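Local coordinates for protein purine nucleoside phosphorylase (Schistosoma mansoni, PDB 6BJ7) that probably catalyses the reversible phosphorolysis of inosine and guanosine to the free purine base and ribose 1-phosphate, working as a trimer, at residues N117-I122 / A239-A244; A195-P200 / V219-V224. All coordinates share one frame; numbering follows the deposited sequence.

Overall arrangement
Contact 1 (117-122 with 239-244) and contact 2 (195-200 with 219-224) belong to one mixed sheet, in which strand 218-220 runs antiparallel to strand 112-121. Their centres lie about 10 Å apart, and contact 2 is nested in the chain between the segments of contact 1. Two polar pairs, probably hydrogen bonds, join them: Gly120 N to Val219 O at 2.9 Å and Asn117 ND2 to Thr223 OG1 at 2.9 Å. Both border the bound chloropyrimidine, whose ring lies by the backbone of 119-120 while its chlorine meets Gly220 and Met221. Glu203 and Asn245 hydrogen-bond the ligand, in what is probably the purine pocket.

Contact 1: N117-I122 / A239-A244; sequences NLAGGI and AVSLIA. With DU7 (4-chloro-6-methylpyrimidin-2-amine), chain G; DMS (dimethyl sulfoxide), chain F.
The carboxamide oxygen OD1 of Asn117 accepts a 2.7 Å hydrogen bond from Ser241 OG, which arrives in the amide plane on a lone pair, with a C=O...O angle of 119°. Asn117 brings its amide there by placing CG between its backbone N and carbonyl carbon (chi1 62°), so that the side chain bends back over the neighbouring strand. The other end of the amide is held too, because ND2 bonds to Thr223; together the two partners fix the rotation of the buried group. Beneath them the strands run parallel, pairing Asn117 with Ser241, Leu118 with Leu242 and Ala119 with Ile243. Asn117 N gives to Val240 O, and Leu242 N returns a nearly straight bond to Asn117 O at 2.8 Å. Farther on, Ala119 N reaches Leu242 O at 3.0 Å, and Ala244 N meets Ala119 O almost head-on, at a C=O...N angle of 174°. On the face opposite Asn117 and Ser241, Leu118 and Leu242 lie side by side, pointing the same way, with their CD2 methyls 3.6 Å apart; Val262 and Arg269 of helix 259-283 pack on this pair. The methyl of Ala119 instead rests beside Ser241, on the amide's side of the sheet. Leu118 N turns from the partner strand to the oxygen, 2.7 Å away, of a dimethyl sulfoxide probably from the crystallisation liquor. The chloropyrimidine ring lies face down over the 119-120 peptide, its C4 3.5 Å from Gly120 N, and its methyl carbon sits 3.9 Å from Ala244 CB. Strand bonds thus occupy both polar backbone atoms of Ala119, ordering the peptide that the ligand lies over, while Ser241 and Thr223 fix the amide on the other face.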
loop_
_atom_site.group_PDB
_atom_site.type_symbol
_atom_site.label_atom_id
_atom_site.label_comp_id
_atom_site.label_asym_id
_atom_site.label_seq_id
_atom_site.Cartn_x
_atom_site.Cartn_y
_atom_site.Cartn_z
ATOM N N ASN A 117 22.640 1.689 3.948
ATOM C CA ASN A 117 21.942 0.732 3.097
ATOM C C ASN A 117 22.551 0.747 1.698
ATOM O O ASN A 117 23.335 1.629 1.343
ATOM C CB ASN A 117 20.425 1.017 3.013
ATOM C CG ASN A 117 20.104 2.384 2.387
ATOM O OD1 ASN A 117 20.435 2.654 1.245
ATOM N ND2 ASN A 117 19.451 3.241 3.151
ATOM N N LEU A 118 22.204 -0.289 0.918
ATOM C CA LEU A 118 22.448 -0.344 -0.521
ATOM C C LEU A 118 21.156 -0.013 -1.276
ATOM O O LEU A 118 20.056 -0.422 -0.870
ATOM C CB LEU A 118 22.958 -1.729 -0.919
ATOM C CG LEU A 118 24.382 -2.095 -0.467
ATOM C CD1 LEU A 118 24.420 -3.563 -0.127
ATOM C CD2 LEU A 118 25.385 -1.778 -1.556
ATOM N N ALA A 119 21.269 0.773 -2.346
ATOM C CA ALA A 119 20.082 1.301 -3.015
ATOM C C ALA A 119 20.322 1.464 -4.517
ATOM O O ALA A 119 21.462 1.443 -4.992
ATOM C CB ALA A 119 19.699 2.639 -2.400
ATOM N N GLY A 120 19.228 1.636 -5.268
ATOM C CA GLY A 120 19.310 1.991 -6.697
ATOM C C GLY A 120 19.228 3.488 -6.953
ATOM O O GLY A 120 18.491 4.219 -6.280
ATOM N N GLY A 121 20.017 3.944 -7.939
ATOM C CA GLY A 121 20.015 5.336 -8.347
ATOM C C GLY A 121 18.908 5.659 -9.338
ATOM O O GLY A 121 18.690 4.919 -10.297
ATOM N N ILE A 122 18.197 6.766 -9.088
ATOM C CA ILE A 122 17.181 7.295 -10.000
ATOM C C ILE A 122 17.654 8.598 -10.662
ATOM O O ILE A 122 17.609 8.735 -11.886
ATOM C CB ILE A 122 15.836 7.504 -9.268
ATOM C CG1 ILE A 122 15.310 6.186 -8.657
ATOM C CG2 ILE A 122 14.799 8.144 -10.233
ATOM C CD1 ILE A 122 14.912 5.131 -9.663
ATOM N N ALA A 239 21.354 8.924 7.745
ATOM C CA ALA A 239 21.178 7.751 6.884
ATOM C C ALA A 239 21.916 7.964 5.562
ATOM O O ALA A 239 21.786 9.029 4.958
ATOM C CB ALA A 239 19.688 7.495 6.619
ATOM N N VAL A 240 22.701 6.967 5.130
ATOM C CA VAL A 240 23.532 7.055 3.926
ATOM C C VAL A 240 23.267 5.837 3.045
ATOM O O VAL A 240 23.349 4.693 3.516
ATOM C CB VAL A 240 25.029 7.152 4.274
ATOM C CG1 VAL A 240 25.865 7.313 2.994
ATOM C CG2 VAL A 240 25.284 8.311 5.241
ATOM N N SER A 241 22.960 6.080 1.765
ATOM C CA SER A 241 22.828 5.004 0.783
ATOM C C SER A 241 24.105 4.859 -0.050
ATOM O O SER A 241 24.697 5.857 -0.483
ATOM C CB SER A 241 21.659 5.264 -0.168
ATOM O OG SER A 241 20.384 5.197 0.447
ATOM N N LEU A 242 24.522 3.615 -0.275
ATOM C CA LEU A 242 25.526 3.275 -1.277
ATOM C C LEU A 242 24.807 2.835 -2.562
ATOM O O LEU A 242 24.001 1.895 -2.540
ATOM C CB LEU A 242 26.448 2.154 -0.769
ATOM C CG LEU A 242 27.417 1.531 -1.791
ATOM C CD1 LEU A 242 28.340 2.575 -2.404
ATOM C CD2 LEU A 242 28.245 0.419 -1.114
ATOM N N ILE A 243 25.098 3.507 -3.674
ATOM C CA ILE A 243 24.405 3.281 -4.945
ATOM C C ILE A 243 25.039 2.106 -5.675
ATOM O O ILE A 243 26.237 2.119 -5.948
ATOM C CB ILE A 243 24.458 4.552 -5.818
ATOM C CG1 ILE A 243 23.822 5.745 -5.088
ATOM C CG2 ILE A 243 23.770 4.336 -7.162
ATOM C CD1 ILE A 243 22.346 5.521 -4.637
ATOM N N ALA A 244 24.229 1.086 -6.013
ATOM C CA ALA A 244 24.749 -0.086 -6.704
ATOM C C ALA A 244 24.525 -0.069 -8.215
ATOM O O ALA A 244 25.227 -0.780 -8.917
ATOM C CB ALA A 244 24.139 -1.359 -6.116
HETATM C C4 DU7 G . 18.345 -1.455 -6.578
HETATM C C3 DU7 G . 17.384 -1.724 -4.589
HETATM C C2 DU7 G . 18.521 -2.077 -3.957
HETATM C C1 DU7 G . 19.599 -2.089 -4.723
HETATM CL CL DU7 G . 15.982 -1.737 -3.691
HETATM N N DU7 G . 17.214 -1.407 -5.839
HETATM N N1 DU7 G . 18.237 -1.124 -7.949
HETATM N N2 DU7 G . 19.508 -1.778 -5.985
HETATM C C DU7 G . 20.944 -2.458 -4.117
HETATM S S DMS F . 20.600 -3.322 2.533
HETATM O O DMS F . 21.829 -2.482 2.447
HETATM C C1 DMS F . 20.697 -4.379 4.001
HETATM C C2 DMS F . 19.191 -2.277 2.989
#

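Contact 2: A195-P200 / V219-V224; sequences AFNGGP and VGMSTV. With DU7 (4-chloro-6-methylpyrimidin-2-amine), chain G.
Met221 and Phe196 lose the most surface to this contact; Phe196 ends its strand paired with Gly220, and Met221 follows where the other strand ends. Met221 runs extended past CG, carrying SD alongside Pro200 and bringing CE to 3.4 Å from Pro200 O. On its way CG passes 3.5 Å from Asn197 O, and the same carbon meets the ligand's chlorine at 3.5 Å; the thioether chain is therefore wedged between the 197-200 turn and the chloropyrimidine. Phe161 of a neighbouring subunit packs on it as well. The Phe196 ring, set with CG anti to the backbone N (chi1 -179°), meets Val224 at the start of helix 224-232 on a slant, CD2 lying 3.8 Å from Val224 CB, while its CE1 comes to 3.5 Å from Met221 O. Gly220 O lies at the edge of this ring, near its plane, and Leu145 of the neighbouring subunit also touches Phe196. Asn197 contributes mostly through its backbone: its N donates to Gly220 O at 2.9 Å, continuing the ladder begun by Gly220 N and Ala195 O. A water donates to both Gly198 O and Met221 O. Gly199, at a positive phi (81°), has its CA 4.0 Å from Met221 SD; a cis peptide then leads into Pro200. Strand 189-196, helix 205-213 and strand 218-220 form a beta-alpha-beta crossover: its 219-221 end touches the ligand and the 197-200 turn backs Met221 beside a subunit interface, as in trimeric purine nucleoside phosphorylases.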
loop_
_atom_site.group_PDB
_atom_site.type_symbol
_atom_site.label_atom_id
_atom_site.label_comp_id
_atom_site.label_asym_id
_atom_site.label_seq_id
_atom_site.Cartn_x
_atom_site.Cartn_y
_atom_site.Cartn_z
ATOM N N ALA A 195 13.102 6.910 -1.905
ATOM C CA ALA A 195 11.809 6.228 -2.040
ATOM C C ALA A 195 11.892 4.841 -1.417
ATOM O O ALA A 195 12.798 4.067 -1.740
ATOM C CB ALA A 195 11.381 6.094 -3.501
ATOM N N PHE A 196 10.941 4.532 -0.518
ATOM C CA PHE A 196 10.811 3.204 0.090
ATOM C C PHE A 196 9.876 2.331 -0.757
ATOM O O PHE A 196 8.668 2.599 -0.838
ATOM C CB PHE A 196 10.301 3.374 1.523
ATOM C CG PHE A 196 10.132 2.075 2.342
ATOM C CD1 PHE A 196 10.807 0.908 2.015
ATOM C CD2 PHE A 196 9.247 2.048 3.448
ATOM C CE1 PHE A 196 10.625 -0.262 2.738
ATOM C CE2 PHE A 196 9.069 0.868 4.188
ATOM C CZ PHE A 196 9.760 -0.296 3.831
ATOM N N ASN A 197 10.469 1.333 -1.459
ATOM C CA ASN A 197 9.777 0.224 -2.129
ATOM C C ASN A 197 9.729 -0.935 -1.148
ATOM O O ASN A 197 10.774 -1.451 -0.750
ATOM C CB ASN A 197 10.540 -0.195 -3.398
ATOM C CG ASN A 197 10.069 -1.517 -4.013
ATOM O OD1 ASN A 197 8.913 -1.930 -3.871
ATOM N ND2 ASN A 197 11.014 -2.190 -4.694
ATOM N N GLY A 198 8.529 -1.369 -0.752
ATOM C CA GLY A 198 8.451 -2.480 0.177
ATOM C C GLY A 198 9.237 -3.720 -0.263
ATOM O O GLY A 198 9.788 -4.454 0.572
ATOM N N GLY A 199 9.252 -4.011 -1.564
ATOM C CA GLY A 199 10.031 -5.152 -2.053
ATOM C C GLY A 199 9.338 -6.506 -1.888
ATOM O O GLY A 199 8.155 -6.595 -1.524
ATOM N N PRO A 200 10.029 -7.625 -2.147
ATOM C CA PRO A 200 11.471 -7.786 -2.395
ATOM C C PRO A 200 11.880 -7.792 -3.872
ATOM O O PRO A 200 13.083 -7.972 -4.144
ATOM C CB PRO A 200 11.759 -9.148 -1.767
ATOM C CG PRO A 200 10.511 -9.964 -2.094
ATOM C CD PRO A 200 9.384 -8.914 -1.872
ATOM N N VAL A 219 16.138 4.711 -4.572
ATOM C CA VAL A 219 15.076 3.778 -4.173
ATOM C C VAL A 219 15.688 2.569 -3.462
ATOM O O VAL A 219 16.739 2.048 -3.858
ATOM C CB VAL A 219 14.208 3.351 -5.397
ATOM C CG1 VAL A 219 15.034 2.700 -6.482
ATOM C CG2 VAL A 219 13.071 2.419 -4.972
ATOM N N GLY A 220 15.040 2.134 -2.377
ATOM C CA GLY A 220 15.464 0.923 -1.688
ATOM C C GLY A 220 14.345 0.321 -0.851
ATOM O O GLY A 220 13.235 0.851 -0.796
ATOM N N MET A 221 14.690 -0.753 -0.116
ATOM C CA MET A 221 13.703 -1.582 0.583
ATOM C C MET A 221 13.870 -1.577 2.108
ATOM O O MET A 221 13.379 -2.495 2.772
ATOM C CB MET A 221 13.765 -3.030 0.085
ATOM C CG MET A 221 13.720 -3.242 -1.425
ATOM S SD MET A 221 14.006 -4.972 -1.888
ATOM C CE MET A 221 14.175 -4.822 -3.666
ATOM N N SER A 222 14.577 -0.600 2.680
ATOM C CA SER A 222 14.847 -0.586 4.116
ATOM C C SER A 222 14.838 0.855 4.622
ATOM O O SER A 222 14.364 1.778 3.948
ATOM C CB SER A 222 16.186 -1.275 4.425
ATOM O OG SER A 222 17.258 -0.490 3.945
ATOM N N THR A 223 15.347 1.025 5.851
ATOM C CA THR A 223 15.726 2.303 6.454
ATOM C C THR A 223 14.541 3.163 6.913
ATOM O O THR A 223 14.528 3.624 8.061
ATOM C CB THR A 223 16.645 3.046 5.496
ATOM O OG1 THR A 223 17.842 2.262 5.350
ATOM C CG2 THR A 223 17.052 4.396 6.056
ATOM N N VAL A 224 13.530 3.397 6.067
ATOM C CA VAL A 224 12.425 4.291 6.453
ATOM C C VAL A 224 11.693 3.794 7.702
ATOM O O VAL A 224 11.333 4.626 8.557
ATOM C CB VAL A 224 11.512 4.534 5.243
ATOM C CG1 VAL A 224 10.203 5.204 5.604
ATOM C CG2 VAL A 224 12.226 5.417 4.216
HETATM C C4 DU7 G . 18.345 -1.455 -6.578
HETATM C C3 DU7 G . 17.384 -1.724 -4.589
HETATM C C2 DU7 G . 18.521 -2.077 -3.957
HETATM C C1 DU7 G . 19.599 -2.089 -4.723
HETATM CL CL DU7 G . 15.982 -1.737 -3.691
HETATM N N DU7 G . 17.214 -1.407 -5.839
HETATM N N1 DU7 G . 18.237 -1.124 -7.949
HETATM N N2 DU7 G . 19.508 -1.778 -5.985
HETATM C C DU7 G . 20.944 -2.458 -4.117
HETATM O O HOH W 1 10.914 -4.051 3.140
#